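Local coordinates for protein DNA polymerase (Bacillus phage phi29, PDB 1XI1) that replicates phage DNA by protein-primed, processive strand-displacement synthesis and proofreads the product with a 3'-5' exonuclease, at residues A225-F230 / P300-K305; M246-N251 / T465-V470; V250-P255 / K478-W483; Q257-L262 / L359-I364; D332-K337 / A437-I442. The protein carries 2 engineered substitutions. All blocks are in the same frame, centred on the assembly; numbering follows the deposited sequence.

Interaction 1. Residues A225-F230 / P300-K305; sequences AYRGGF and PTIQIK
The guanidinium of Arg227 lies against the backbone that leads into strand 303-304. Its NH1 sits 3.7 Å from Thr301 O, and the backbone N of Gln303 lies over one face of the group, off towards its rim, 4.1 Å from NH1. The chain runs straight from CG to NE (chi2 166°, chi3 -179°), which carries the flat end across to the facing loop. At the far end of the contact the Phe230 ring brings CE1 to 3.5 Å from Pro300 O; the Tyr315 ring also meets it, the two planes at about 65°. Tyr226 to Gly229 reads Tyr-Arg-Gly-Gly, the YxGG/A motif between the exonuclease and polymerisation domains, which is important for DNA binding and for coordinating synthesis with degradation. Arg227 O and Gly228 O are in turn held by Thr434 and Arg438 of helix 427-447. Buried Gln303 fills the middle at longer distances, with no hydrogen bond across: its OE1 lies 4.0 Å from Gly229 O, another acceptor, and has a weak hydrogen bond with Tyr315 OH. The loose side is Lys305, partly exposed and poorly ordered, an extended chain whose NZ comes to 3.9 Å from Gly228 CA.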
# COMPACT_ATOMS: atom_id res chain seq x y z
N ALA C 225 12.18 13.54 10.16
CA ALA C 225 11.01 13.66 11.03
C ALA C 225 9.80 12.85 10.58
O ALA C 225 8.74 12.94 11.20
CB ALA C 225 10.61 15.12 11.17
N TYR C 226 9.95 12.06 9.52
CA TYR C 226 8.83 11.25 9.04
C TYR C 226 8.76 9.86 9.68
O TYR C 226 9.77 9.17 9.80
CB TYR C 226 8.90 11.07 7.53
CG TYR C 226 7.84 10.13 6.99
CD1 TYR C 226 6.55 10.60 6.71
CD2 TYR C 226 8.09 8.77 6.84
CE1 TYR C 226 5.55 9.72 6.30
CE2 TYR C 226 7.09 7.88 6.43
CZ TYR C 226 5.82 8.37 6.16
OH TYR C 226 4.84 7.50 5.76
N ARG C 227 7.55 9.47 10.08
CA ARG C 227 7.31 8.16 10.67
C ARG C 227 6.00 7.67 10.08
O ARG C 227 5.25 8.46 9.49
CB ARG C 227 7.19 8.26 12.19
CG ARG C 227 8.48 8.64 12.88
CD ARG C 227 8.23 9.05 14.32
NE ARG C 227 9.45 9.44 15.02
CZ ARG C 227 9.49 9.86 16.28
NH1 ARG C 227 8.38 9.95 17.00
NH2 ARG C 227 10.66 10.19 16.82
N GLY C 228 5.73 6.38 10.22
CA GLY C 228 4.50 5.83 9.68
C GLY C 228 3.42 5.74 10.74
O GLY C 228 3.45 6.47 11.72
N GLY C 229 2.47 4.85 10.53
CA GLY C 229 1.40 4.70 11.50
C GLY C 229 1.87 4.17 12.84
O GLY C 229 2.93 3.54 12.95
N PHE C 230 1.09 4.44 13.87
CA PHE C 230 1.41 3.98 15.20
C PHE C 230 0.79 2.59 15.38
O PHE C 230 -0.43 2.45 15.35
CB PHE C 230 0.83 4.95 16.23
CG PHE C 230 1.14 4.57 17.63
CD1 PHE C 230 2.42 4.73 18.13
CD2 PHE C 230 0.16 4.01 18.44
CE1 PHE C 230 2.73 4.32 19.42
CE2 PHE C 230 0.45 3.60 19.73
CZ PHE C 230 1.74 3.75 20.22
N PRO C 300 4.51 4.26 24.99
CA PRO C 300 5.69 4.68 24.22
C PRO C 300 5.28 5.54 22.98
O PRO C 300 4.20 5.33 22.41
CB PRO C 300 6.40 3.36 23.93
CG PRO C 300 5.84 2.40 24.92
CD PRO C 300 4.38 2.73 25.04
N THR C 301 6.11 6.46 22.56
CA THR C 301 5.80 7.33 21.47
C THR C 301 6.95 7.45 20.48
O THR C 301 6.76 7.56 19.27
CB THR C 301 5.43 8.70 22.01
OG1 THR C 301 4.03 8.76 22.24
CG2 THR C 301 5.85 9.78 21.02
N ILE C 302 8.15 7.43 21.04
CA ILE C 302 9.37 7.55 20.25
C ILE C 302 9.63 6.22 19.57
O ILE C 302 9.98 5.23 20.22
CB ILE C 302 10.56 7.89 21.12
CG1 ILE C 302 10.30 9.20 21.86
CG2 ILE C 302 11.82 7.97 20.28
CD1 ILE C 302 11.37 9.55 22.88
N GLN C 303 9.48 6.19 18.26
CA GLN C 303 9.68 4.94 17.55
C GLN C 303 10.86 4.96 16.62
O GLN C 303 11.42 6.01 16.30
CB GLN C 303 8.43 4.57 16.77
CG GLN C 303 8.59 4.39 15.27
CD GLN C 303 7.28 4.04 14.59
OE1 GLN C 303 6.21 4.10 15.20
NE2 GLN C 303 7.14 3.62 13.33
N ILE C 304 11.19 3.77 16.22
CA ILE C 304 12.21 3.46 15.26
C ILE C 304 11.53 2.40 14.41
O ILE C 304 10.97 1.45 14.96
CB ILE C 304 13.50 2.95 15.90
CG1 ILE C 304 14.05 4.02 16.84
CG2 ILE C 304 14.54 2.60 14.84
CD1 ILE C 304 15.13 3.52 17.77
N LYS C 305 11.56 2.56 13.11
CA LYS C 305 10.86 1.65 12.23
C LYS C 305 11.71 1.21 11.06
O LYS C 305 12.90 1.46 11.01
CB LYS C 305 9.54 2.28 11.76
CG LYS C 305 8.97 1.72 10.46
CD LYS C 305 7.65 2.39 10.13
CE LYS C 305 6.85 1.57 9.13
NZ LYS C 305 5.72 2.34 8.55

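Interaction 2. Residues M246-N251 / T465-V470; sequences MVFDVN and TEIPDV
Met246 drives its thioether against the backbone of residues 465-467. Its methyl CE lies 3.2 Å from Thr465 O and 3.5 Å from Ile467 N, while SD rests 3.5 Å from Glu466 O. Nearer the strand, CG presses on Thr465 CA at 3.4 Å, a tight carbon pair that goes with an unusual first torsion (chi1 -24°). A turn at the last torsion, chi3 63°, swings the methyl in beside Thr465 O and Ile467. Ile467 then joins the two side chains of the strand: its CG1 packs on Met246 CE at 3.8 Å and meets the Phe248 ring at its edge, near the ring plane, 3.9 Å from CZ. The same CZ touches Pro468 CD at 4.1 Å. No hydrogen bond links the two segments, and the contact rests on apolar packing and on a sulfur and methyl lying beside carbonyl oxygens. Further out, Arg451 NH1 bonds Glu466 O and so holds the loop from beyond, and His485 meets the Phe248 ring. Backbone bonds of Met246 with Leu462 and of Phe248 with Ile460, on strand 459-463, and of Val247 with Glu486 and Ser487, on strand 483-489, fix strand 245-250 between its partners. The arrangement belongs to the antiparallel palm sheet of family B polymerases, where this strand carries the catalytic magnesium ligand Asp249.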
# COMPACT_ATOMS: atom_id res chain seq x y z
N MET C 246 -13.44 -4.44 22.79
CA MET C 246 -14.07 -3.67 21.72
C MET C 246 -12.99 -3.11 20.82
O MET C 246 -11.83 -2.99 21.22
CB MET C 246 -14.86 -2.50 22.30
CG MET C 246 -15.30 -2.67 23.72
SD MET C 246 -15.77 -1.08 24.41
CE MET C 246 -17.14 -0.65 23.37
N VAL C 247 -13.38 -2.73 19.61
CA VAL C 247 -12.45 -2.18 18.64
C VAL C 247 -13.05 -0.92 18.02
O VAL C 247 -14.19 -0.92 17.54
CB VAL C 247 -12.15 -3.19 17.52
CG1 VAL C 247 -11.26 -2.56 16.46
CG2 VAL C 247 -11.47 -4.43 18.11
N PHE C 248 -12.28 0.16 18.04
CA PHE C 248 -12.74 1.41 17.46
C PHE C 248 -11.82 1.78 16.30
O PHE C 248 -10.60 1.69 16.41
CB PHE C 248 -12.72 2.52 18.52
CG PHE C 248 -13.64 2.28 19.70
CD1 PHE C 248 -13.24 1.48 20.76
CD2 PHE C 248 -14.90 2.88 19.75
CE1 PHE C 248 -14.08 1.28 21.88
CE2 PHE C 248 -15.75 2.69 20.85
CZ PHE C 248 -15.33 1.88 21.92
N ASP C 249 -12.42 2.17 15.18
CA ASP C 249 -11.69 2.55 13.98
C ASP C 249 -12.08 3.97 13.59
O ASP C 249 -13.25 4.32 13.64
CB ASP C 249 -12.05 1.61 12.82
CG ASP C 249 -11.23 0.34 12.81
OD1 ASP C 249 -11.03 -0.25 13.90
OD2 ASP C 249 -10.78 -0.09 11.72
N VAL C 250 -11.11 4.79 13.19
CA VAL C 250 -11.40 6.16 12.79
C VAL C 250 -12.06 6.16 11.41
O VAL C 250 -11.61 5.44 10.52
CB VAL C 250 -10.11 6.99 12.71
CG1 VAL C 250 -10.42 8.37 12.15
CG2 VAL C 250 -9.50 7.10 14.08
N ASN C 251 -13.12 6.94 11.22
CA ASN C 251 -13.76 6.98 9.91
C ASN C 251 -12.83 7.80 8.97
O ASN C 251 -12.69 9.02 9.13
CB ASN C 251 -15.16 7.64 9.99
CG ASN C 251 -16.09 6.96 11.02
OD1 ASN C 251 -16.20 5.72 11.08
ND2 ASN C 251 -16.77 7.78 11.82
N THR C 465 -16.56 -4.04 27.22
CA THR C 465 -17.43 -3.92 26.06
C THR C 465 -18.19 -2.62 26.13
O THR C 465 -19.05 -2.36 25.30
CB THR C 465 -18.45 -5.08 25.99
OG1 THR C 465 -19.43 -4.91 27.02
CG2 THR C 465 -17.74 -6.43 26.17
N GLU C 466 -17.86 -1.81 27.13
CA GLU C 466 -18.53 -0.52 27.32
C GLU C 466 -17.70 0.66 26.80
O GLU C 466 -16.55 0.85 27.20
CB GLU C 466 -18.85 -0.33 28.80
CG GLU C 466 -19.75 -1.40 29.38
CD GLU C 466 -21.08 -1.52 28.63
OE1 GLU C 466 -21.86 -0.54 28.65
OE2 GLU C 466 -21.33 -2.58 28.02
N ILE C 467 -18.29 1.44 25.89
CA ILE C 467 -17.61 2.62 25.33
C ILE C 467 -17.12 3.51 26.47
O ILE C 467 -17.91 3.99 27.28
CB ILE C 467 -18.57 3.45 24.46
CG1 ILE C 467 -18.96 2.66 23.20
CG2 ILE C 467 -17.93 4.78 24.12
CD1 ILE C 467 -19.97 3.38 22.31
N PRO C 468 -15.81 3.74 26.54
CA PRO C 468 -15.30 4.59 27.62
C PRO C 468 -15.94 5.97 27.66
O PRO C 468 -16.30 6.54 26.63
CB PRO C 468 -13.80 4.65 27.33
CG PRO C 468 -13.54 3.29 26.75
CD PRO C 468 -14.71 3.13 25.78
N ASP C 469 -16.10 6.50 28.87
CA ASP C 469 -16.72 7.81 29.05
C ASP C 469 -15.92 8.90 28.33
O ASP C 469 -16.49 9.77 27.67
CB ASP C 469 -16.82 8.13 30.54
CG ASP C 469 -18.21 8.58 30.95
OD1 ASP C 469 -18.74 9.54 30.34
OD2 ASP C 469 -18.77 7.97 31.89
N VAL C 470 -14.59 8.85 28.46
CA VAL C 470 -13.73 9.85 27.84
C VAL C 470 -13.77 9.84 26.31
O VAL C 470 -13.29 10.78 25.68
CB VAL C 470 -12.24 9.70 28.28
CG1 VAL C 470 -12.11 9.93 29.77
CG2 VAL C 470 -11.73 8.31 27.92

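Interaction 3. Residues V250-P255 / K478-W483; sequences VNSLYP and KKLGYW
Val250 and Trp483 face each other as a non-hydrogen-bonded antiparallel pair, and just beyond it Asn251 makes two backbone bonds to the facing loop, from its N to Tyr482 O (2.9 Å) and to its O from Gly481 N (2.9 Å, 172°). In this palm sheet, strand 245-250 ends here beside a type II beta turn, Lys479 to Tyr482, closed by Tyr482 N on Lys479 O. Gly481 takes the positive-phi position of the turn (83°), which suits a residue without a side chain. Asn251 turns its amide onto the turn: ND2 donates to Lys479 O, although the refined separation of 2.5 Å is doubtful, and it also bonds Asp476 O. Leu480 bends back over the start of helix 253-260, with CD1 tight on Ser252 CB at 3.5 Å. Val250, a magnesium-binding residue, places CG2 anti to its carbonyl carbon, which brings this methyl over one face of the Trp483 indole in a CH-pi contact, 3.4 Å from the centroid of the six-membered ring and 9° off its normal.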
# COMPACT_ATOMS: atom_id res chain seq x y z
N VAL C 250 -11.11 4.79 13.19
CA VAL C 250 -11.40 6.16 12.79
C VAL C 250 -12.06 6.16 11.41
O VAL C 250 -11.61 5.44 10.52
CB VAL C 250 -10.11 6.99 12.71
CG1 VAL C 250 -10.42 8.37 12.15
CG2 VAL C 250 -9.50 7.10 14.08
N ASN C 251 -13.12 6.94 11.22
CA ASN C 251 -13.76 6.98 9.91
C ASN C 251 -12.83 7.80 8.97
O ASN C 251 -12.69 9.02 9.13
CB ASN C 251 -15.16 7.64 9.99
CG ASN C 251 -16.09 6.96 11.02
OD1 ASN C 251 -16.20 5.72 11.08
ND2 ASN C 251 -16.77 7.78 11.82
N SER C 252 -12.20 7.10 8.02
CA SER C 252 -11.28 7.71 7.05
C SER C 252 -10.21 8.58 7.72
O SER C 252 -10.26 9.81 7.66
CB SER C 252 -12.06 8.54 6.03
OG SER C 252 -12.99 7.71 5.34
N LEU C 253 -9.25 7.92 8.35
CA LEU C 253 -8.15 8.55 9.08
C LEU C 253 -7.39 9.66 8.37
O LEU C 253 -7.37 10.80 8.84
CB LEU C 253 -7.12 7.50 9.46
CG LEU C 253 -5.91 8.00 10.27
CD1 LEU C 253 -6.32 8.16 11.73
CD2 LEU C 253 -4.76 7.00 10.15
N TYR C 254 -6.75 9.30 7.26
CA TYR C 254 -5.94 10.26 6.52
C TYR C 254 -6.77 11.38 5.85
O TYR C 254 -6.47 12.56 6.02
CB TYR C 254 -5.04 9.50 5.53
CG TYR C 254 -3.89 8.82 6.24
CD1 TYR C 254 -3.47 7.54 5.90
CD2 TYR C 254 -3.22 9.46 7.29
CE1 TYR C 254 -2.42 6.91 6.58
CE2 TYR C 254 -2.17 8.83 7.97
CZ TYR C 254 -1.78 7.57 7.62
OH TYR C 254 -0.73 6.96 8.30
N PRO C 255 -7.82 11.02 5.10
CA PRO C 255 -8.58 12.12 4.51
C PRO C 255 -9.10 13.07 5.59
O PRO C 255 -9.28 14.25 5.35
CB PRO C 255 -9.69 11.40 3.76
CG PRO C 255 -8.95 10.20 3.22
CD PRO C 255 -8.14 9.74 4.45
N LYS C 478 -20.33 7.02 11.34
CA LYS C 478 -19.97 7.44 9.99
C LYS C 478 -19.28 8.79 9.82
O LYS C 478 -18.73 9.07 8.75
CB LYS C 478 -21.24 7.42 9.11
CG LYS C 478 -22.41 8.29 9.63
CD LYS C 478 -23.69 8.12 8.77
CE LYS C 478 -24.92 8.77 9.44
NZ LYS C 478 -25.01 10.26 9.32
N LYS C 479 -19.29 9.63 10.84
CA LYS C 479 -18.68 10.95 10.72
C LYS C 479 -17.17 10.90 10.47
O LYS C 479 -16.44 10.16 11.13
CB LYS C 479 -18.97 11.78 11.97
CG LYS C 479 -19.22 13.22 11.62
CD LYS C 479 -19.65 14.05 12.81
CE LYS C 479 -21.07 13.74 13.24
NZ LYS C 479 -21.59 14.76 14.18
N LEU C 480 -16.72 11.70 9.51
CA LEU C 480 -15.31 11.76 9.15
C LEU C 480 -14.45 12.12 10.37
O LEU C 480 -14.74 13.10 11.06
CB LEU C 480 -15.08 12.80 8.05
CG LEU C 480 -13.65 12.95 7.51
CD1 LEU C 480 -13.26 11.73 6.67
CD2 LEU C 480 -13.57 14.21 6.66
N GLY C 481 -13.41 11.34 10.63
CA GLY C 481 -12.52 11.63 11.75
C GLY C 481 -12.96 11.16 13.12
O GLY C 481 -12.18 11.17 14.07
N TYR C 482 -14.22 10.74 13.23
CA TYR C 482 -14.73 10.24 14.50
C TYR C 482 -14.42 8.76 14.65
O TYR C 482 -14.16 8.06 13.67
CB TYR C 482 -16.25 10.46 14.58
CG TYR C 482 -16.67 11.84 15.00
CD1 TYR C 482 -17.25 12.05 16.24
CD2 TYR C 482 -16.49 12.95 14.16
CE1 TYR C 482 -17.66 13.31 16.65
CE2 TYR C 482 -16.89 14.23 14.56
CZ TYR C 482 -17.47 14.40 15.81
OH TYR C 482 -17.88 15.64 16.25
N TRP C 483 -14.43 8.29 15.89
CA TRP C 483 -14.16 6.89 16.15
C TRP C 483 -15.44 6.10 15.99
O TRP C 483 -16.43 6.38 16.65
CB TRP C 483 -13.61 6.68 17.56
CG TRP C 483 -12.22 7.27 17.78
CD1 TRP C 483 -11.93 8.51 18.27
CD2 TRP C 483 -10.95 6.63 17.51
NE1 TRP C 483 -10.56 8.69 18.32
CE2 TRP C 483 -9.94 7.56 17.86
CE3 TRP C 483 -10.57 5.38 17.00
CZ2 TRP C 483 -8.57 7.27 17.72
CZ3 TRP C 483 -9.21 5.09 16.85
CH2 TRP C 483 -8.23 6.04 17.22

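Interaction 4. Residues Q257-L262 / L359-I364; sequences QMYSRL and LFKDFI
Helix 253-260 of the palm meets the start of helix 361-372 and the residue before it through interleaved side chains, with Tyr259 and Met258 facing Lys361, Phe360 and Ile364. Lys361 passes over one face of the Tyr259 ring at about a right angle, its CG centred above the ring as a CH-pi contact, 3.8 Å from the centroid. The chain bends at its end (chi4 77°) and brings NZ to Tyr259 O, a 3.1 Å hydrogen bond in the carbonyl plane; Thr357 O is a second acceptor for this ammonium. Ile364 brings CB to the ring's edge, in its plane, while its CG2 packs on Tyr259 CD2 at 3.5 Å; the phenolic OH reaches further along the partner helix to Asp365. Met258 supplies the other half. Its methyl CE sits over one face of the Phe360 ring, 3.6 Å from the centroid, and Leu359 CB covers the opposite face. A water joins the two backbones, accepting from Phe360 N (2.8 Å) and probably donating to Met258 O (3.0 Å). Beyond the two segments, Met258 and Phe360 both touch Leu389 of helix 376-393, and Met258 also touches Tyr390, probably involved in nucleotide selection. Met-aromatic and CH-pi packing thus fastens the palm to the helical fingers, where Ile364 is involved in binding DNA and dNTP.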
# COMPACT_ATOMS: atom_id res chain seq x y z
N GLN C 257 -7.48 13.97 8.48
CA GLN C 257 -6.47 14.92 8.94
C GLN C 257 -6.30 15.98 7.85
O GLN C 257 -6.18 17.18 8.13
CB GLN C 257 -5.11 14.23 9.16
CG GLN C 257 -5.17 12.90 9.90
CD GLN C 257 -6.03 12.93 11.15
OE1 GLN C 257 -5.77 13.69 12.11
NE2 GLN C 257 -7.06 12.10 11.16
N MET C 258 -6.30 15.52 6.61
CA MET C 258 -6.13 16.39 5.46
C MET C 258 -7.28 17.36 5.34
O MET C 258 -7.10 18.46 4.79
CB MET C 258 -6.02 15.54 4.19
CG MET C 258 -4.95 14.48 4.30
SD MET C 258 -4.85 13.33 2.91
CE MET C 258 -4.44 14.50 1.55
N TYR C 259 -8.43 16.99 5.88
CA TYR C 259 -9.63 17.83 5.81
C TYR C 259 -9.63 19.03 6.75
O TYR C 259 -10.05 20.12 6.37
CB TYR C 259 -10.90 16.98 6.08
CG TYR C 259 -12.19 17.66 5.59
CD1 TYR C 259 -12.98 18.42 6.47
CD2 TYR C 259 -12.62 17.54 4.27
CE1 TYR C 259 -14.15 19.07 6.02
CE2 TYR C 259 -13.79 18.18 3.82
CZ TYR C 259 -14.54 18.95 4.69
OH TYR C 259 -15.67 19.59 4.22
N SER C 260 -9.15 18.85 7.97
CA SER C 260 -9.19 19.97 8.91
C SER C 260 -8.00 20.21 9.83
O SER C 260 -8.10 21.05 10.72
CB SER C 260 -10.44 19.84 9.77
OG SER C 260 -10.33 18.71 10.61
N ARG C 261 -6.90 19.49 9.66
CA ARG C 261 -5.73 19.74 10.51
C ARG C 261 -4.89 20.87 9.90
O ARG C 261 -4.96 21.14 8.69
CB ARG C 261 -4.87 18.49 10.63
CG ARG C 261 -5.50 17.37 11.41
CD ARG C 261 -5.69 17.75 12.87
NE ARG C 261 -5.81 16.54 13.67
CZ ARG C 261 -6.13 16.51 14.96
NH1 ARG C 261 -6.36 17.65 15.62
NH2 ARG C 261 -6.23 15.35 15.59
N LEU C 262 -4.09 21.53 10.73
CA LEU C 262 -3.22 22.61 10.26
C LEU C 262 -2.06 21.92 9.53
O LEU C 262 -1.23 21.28 10.17
CB LEU C 262 -2.71 23.43 11.46
CG LEU C 262 -2.03 24.80 11.27
CD1 LEU C 262 -3.02 25.78 10.64
CD2 LEU C 262 -1.56 25.35 12.63
N LEU C 359 -6.45 23.36 2.21
CA LEU C 359 -5.90 22.84 0.95
C LEU C 359 -6.59 21.61 0.36
O LEU C 359 -6.53 21.40 -0.86
CB LEU C 359 -4.41 22.52 1.13
CG LEU C 359 -3.36 23.63 1.08
CD1 LEU C 359 -2.14 23.23 1.88
CD2 LEU C 359 -2.97 23.89 -0.36
N PHE C 360 -7.23 20.79 1.19
CA PHE C 360 -7.86 19.56 0.69
C PHE C 360 -9.38 19.45 0.74
O PHE C 360 -9.94 18.49 0.20
CB PHE C 360 -7.27 18.34 1.40
CG PHE C 360 -5.79 18.20 1.26
CD1 PHE C 360 -4.94 18.57 2.31
CD2 PHE C 360 -5.22 17.73 0.09
CE1 PHE C 360 -3.55 18.48 2.18
CE2 PHE C 360 -3.82 17.63 -0.05
CZ PHE C 360 -2.99 18.01 1.00
N LYS C 361 -10.05 20.41 1.37
CA LYS C 361 -11.50 20.37 1.48
C LYS C 361 -12.29 20.25 0.17
O LYS C 361 -13.21 19.44 0.10
CB LYS C 361 -12.03 21.57 2.28
CG LYS C 361 -11.78 21.48 3.78
CD LYS C 361 -12.58 22.53 4.55
CE LYS C 361 -12.41 22.42 6.07
NZ LYS C 361 -11.11 22.98 6.57
N ASP C 362 -11.93 21.03 -0.85
CA ASP C 362 -12.66 20.94 -2.11
C ASP C 362 -12.48 19.58 -2.77
O ASP C 362 -13.45 18.99 -3.27
CB ASP C 362 -12.23 22.04 -3.08
CG ASP C 362 -12.74 23.40 -2.68
OD1 ASP C 362 -13.93 23.50 -2.31
OD2 ASP C 362 -11.97 24.38 -2.75
N PHE C 363 -11.25 19.08 -2.77
CA PHE C 363 -10.96 17.78 -3.36
C PHE C 363 -11.71 16.69 -2.60
O PHE C 363 -12.25 15.77 -3.19
CB PHE C 363 -9.46 17.49 -3.28
CG PHE C 363 -9.08 16.09 -3.68
CD1 PHE C 363 -8.79 15.79 -5.00
CD2 PHE C 363 -9.00 15.07 -2.72
CE1 PHE C 363 -8.44 14.50 -5.38
CE2 PHE C 363 -8.64 13.77 -3.09
CZ PHE C 363 -8.36 13.48 -4.42
N ILE C 364 -11.74 16.80 -1.28
CA ILE C 364 -12.40 15.81 -0.44
C ILE C 364 -13.92 15.92 -0.46
O ILE C 364 -14.61 14.90 -0.38
CB ILE C 364 -11.90 15.90 1.01
CG1 ILE C 364 -10.41 15.57 1.05
CG2 ILE C 364 -12.71 14.95 1.90
CD1 ILE C 364 -9.76 15.83 2.42
O HOH W 1 -8.03 21.18 3.80

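Interaction 5. Residues D332-K337 / A437-I442; sequences DLELMK and ARYTTI
Leu335 projects from helix 330-339 straight at Tyr439 on helix 427-447. Its CB points across the interface, chi1 of -76° sets CG beside the backbone N, and the branch point arrives at the edge of the tyrosine ring, near its plane, 3.6 Å from Tyr439 CD1. Leu335 CD1 lies as close to that ring atom, and also reaches Tyr439 CA at 3.9 Å and Ile442 CG2 at 4.1 Å, while Leu335 CD2 follows the ring edge to Tyr439 CE1 at 3.7 Å. One turn earlier the contact becomes ionic. Arg438 NH2 donates to Asp332 OD1 in a buried salt bridge of 2.7 Å, meeting the oxygen on its syn side with carboxylate and guanidinium planes 13° apart. The bond from NE to the same OD1 is weak. Ser329 OG holds Asp332 OD2, and Arg438 NH1 is bonded outside the pair. The two short helical segments run roughly parallel, 31° apart, with axes 10.6 Å from each other at closest approach: a helix-helix packing against palm helix 427-447, whose Arg438 is probably involved in binding template-primer structures.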
# COMPACT_ATOMS: atom_id res chain seq x y z
N ASP C 332 4.59 15.71 17.14
CA ASP C 332 5.29 14.58 17.77
C ASP C 332 6.05 15.00 19.01
O ASP C 332 6.13 14.25 19.98
CB ASP C 332 6.27 13.94 16.79
CG ASP C 332 5.57 13.28 15.62
OD1 ASP C 332 4.87 12.27 15.84
OD2 ASP C 332 5.73 13.77 14.48
N LEU C 333 6.62 16.20 18.95
CA LEU C 333 7.38 16.74 20.07
C LEU C 333 6.49 17.00 21.27
O LEU C 333 6.89 16.76 22.41
CB LEU C 333 8.08 18.05 19.67
CG LEU C 333 8.80 18.76 20.82
CD1 LEU C 333 9.93 17.86 21.35
CD2 LEU C 333 9.37 20.10 20.34
N GLU C 334 5.29 17.52 21.02
CA GLU C 334 4.36 17.81 22.11
C GLU C 334 3.94 16.52 22.83
O GLU C 334 3.74 16.52 24.04
CB GLU C 334 3.14 18.53 21.56
CG GLU C 334 2.18 19.02 22.61
CD GLU C 334 0.94 19.68 22.02
OE1 GLU C 334 0.33 19.09 21.11
OE2 GLU C 334 0.58 20.79 22.47
N LEU C 335 3.82 15.43 22.08
CA LEU C 335 3.43 14.15 22.67
C LEU C 335 4.60 13.56 23.43
O LEU C 335 4.42 12.96 24.48
CB LEU C 335 3.00 13.17 21.59
CG LEU C 335 1.62 13.40 20.98
CD1 LEU C 335 1.32 12.30 19.98
CD2 LEU C 335 0.58 13.40 22.10
N MET C 336 5.80 13.73 22.89
CA MET C 336 6.97 13.20 23.55
C MET C 336 7.15 13.82 24.93
O MET C 336 7.46 13.11 25.90
CB MET C 336 8.21 13.43 22.70
CG MET C 336 9.45 12.79 23.29
SD MET C 336 10.96 13.20 22.37
CE MET C 336 11.40 14.77 23.12
N LYS C 337 6.95 15.13 25.03
CA LYS C 337 7.10 15.85 26.30
C LYS C 337 6.11 15.40 27.37
O LYS C 337 6.41 15.44 28.56
CB LYS C 337 6.96 17.36 26.07
CG LYS C 337 8.15 17.98 25.35
CD LYS C 337 7.84 19.33 24.70
CE LYS C 337 7.30 20.32 25.71
NZ LYS C 337 7.58 21.73 25.29
N ALA C 437 -2.10 12.05 12.32
CA ALA C 437 -2.77 10.77 12.29
C ALA C 437 -2.38 9.97 13.54
O ALA C 437 -3.22 9.32 14.18
CB ALA C 437 -2.36 10.02 11.03
N ARG C 438 -1.10 10.02 13.86
CA ARG C 438 -0.58 9.32 15.03
C ARG C 438 -1.09 10.03 16.27
O ARG C 438 -1.47 9.38 17.25
CB ARG C 438 0.94 9.33 15.04
CG ARG C 438 1.58 8.44 13.99
CD ARG C 438 3.02 8.18 14.39
NE ARG C 438 3.80 9.41 14.42
CZ ARG C 438 4.28 10.01 13.34
NH1 ARG C 438 4.05 9.47 12.14
NH2 ARG C 438 4.98 11.13 13.44
N TYR C 439 -1.09 11.35 16.23
CA TYR C 439 -1.57 12.12 17.36
C TYR C 439 -3.02 11.76 17.68
O TYR C 439 -3.40 11.71 18.85
CB TYR C 439 -1.46 13.61 17.05
CG TYR C 439 -1.96 14.54 18.14
CD1 TYR C 439 -1.16 14.87 19.23
CD2 TYR C 439 -3.23 15.10 18.06
CE1 TYR C 439 -1.62 15.75 20.22
CE2 TYR C 439 -3.70 15.97 19.04
CZ TYR C 439 -2.89 16.30 20.11
OH TYR C 439 -3.37 17.17 21.06
N THR C 440 -3.83 11.53 16.65
CA THR C 440 -5.24 11.19 16.83
C THR C 440 -5.41 9.85 17.56
O THR C 440 -6.15 9.73 18.54
CB THR C 440 -5.99 11.11 15.48
OG1 THR C 440 -6.01 12.40 14.85
CG2 THR C 440 -7.41 10.62 15.68
N THR C 441 -4.70 8.84 17.07
CA THR C 441 -4.75 7.51 17.62
C THR C 441 -4.11 7.40 19.00
O THR C 441 -4.68 6.79 19.92
CB THR C 441 -4.06 6.53 16.66
OG1 THR C 441 -4.83 6.46 15.45
CG2 THR C 441 -3.92 5.16 17.28
N ILE C 442 -2.94 8.00 19.15
CA ILE C 442 -2.21 7.96 20.40
C ILE C 442 -2.95 8.60 21.58
O ILE C 442 -3.09 7.97 22.65
CB ILE C 442 -0.82 8.62 20.22
CG1 ILE C 442 0.07 7.70 19.38
CG2 ILE C 442 -0.16 8.88 21.57
CD1 ILE C 442 1.48 8.16 19.24

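From the N terminus, the YxGG/A motif opens interaction 1, which closes at 300-305 and brings the linker between domains onto the polymerase. Before it closes, strand 245-250 opens interaction 2, the start of helix 253-260 interaction 3 and its end interaction 4, so interaction 1 crosses all three. Interaction 5 opens at 332-337, before interaction 4 closes at 359-364 to join palm and fingers, and closes at 437-442, so the two cross. Interactions 2 and 3 close last, at 465-470 and 478-483, and enclose both 4 and 5. Helix 427-447 gathers the set: Ile442 packs on Phe230 of interaction 1, Thr440 bonds Arg261 of interaction 4, and Trp483 of interaction 3 packs on Thr441.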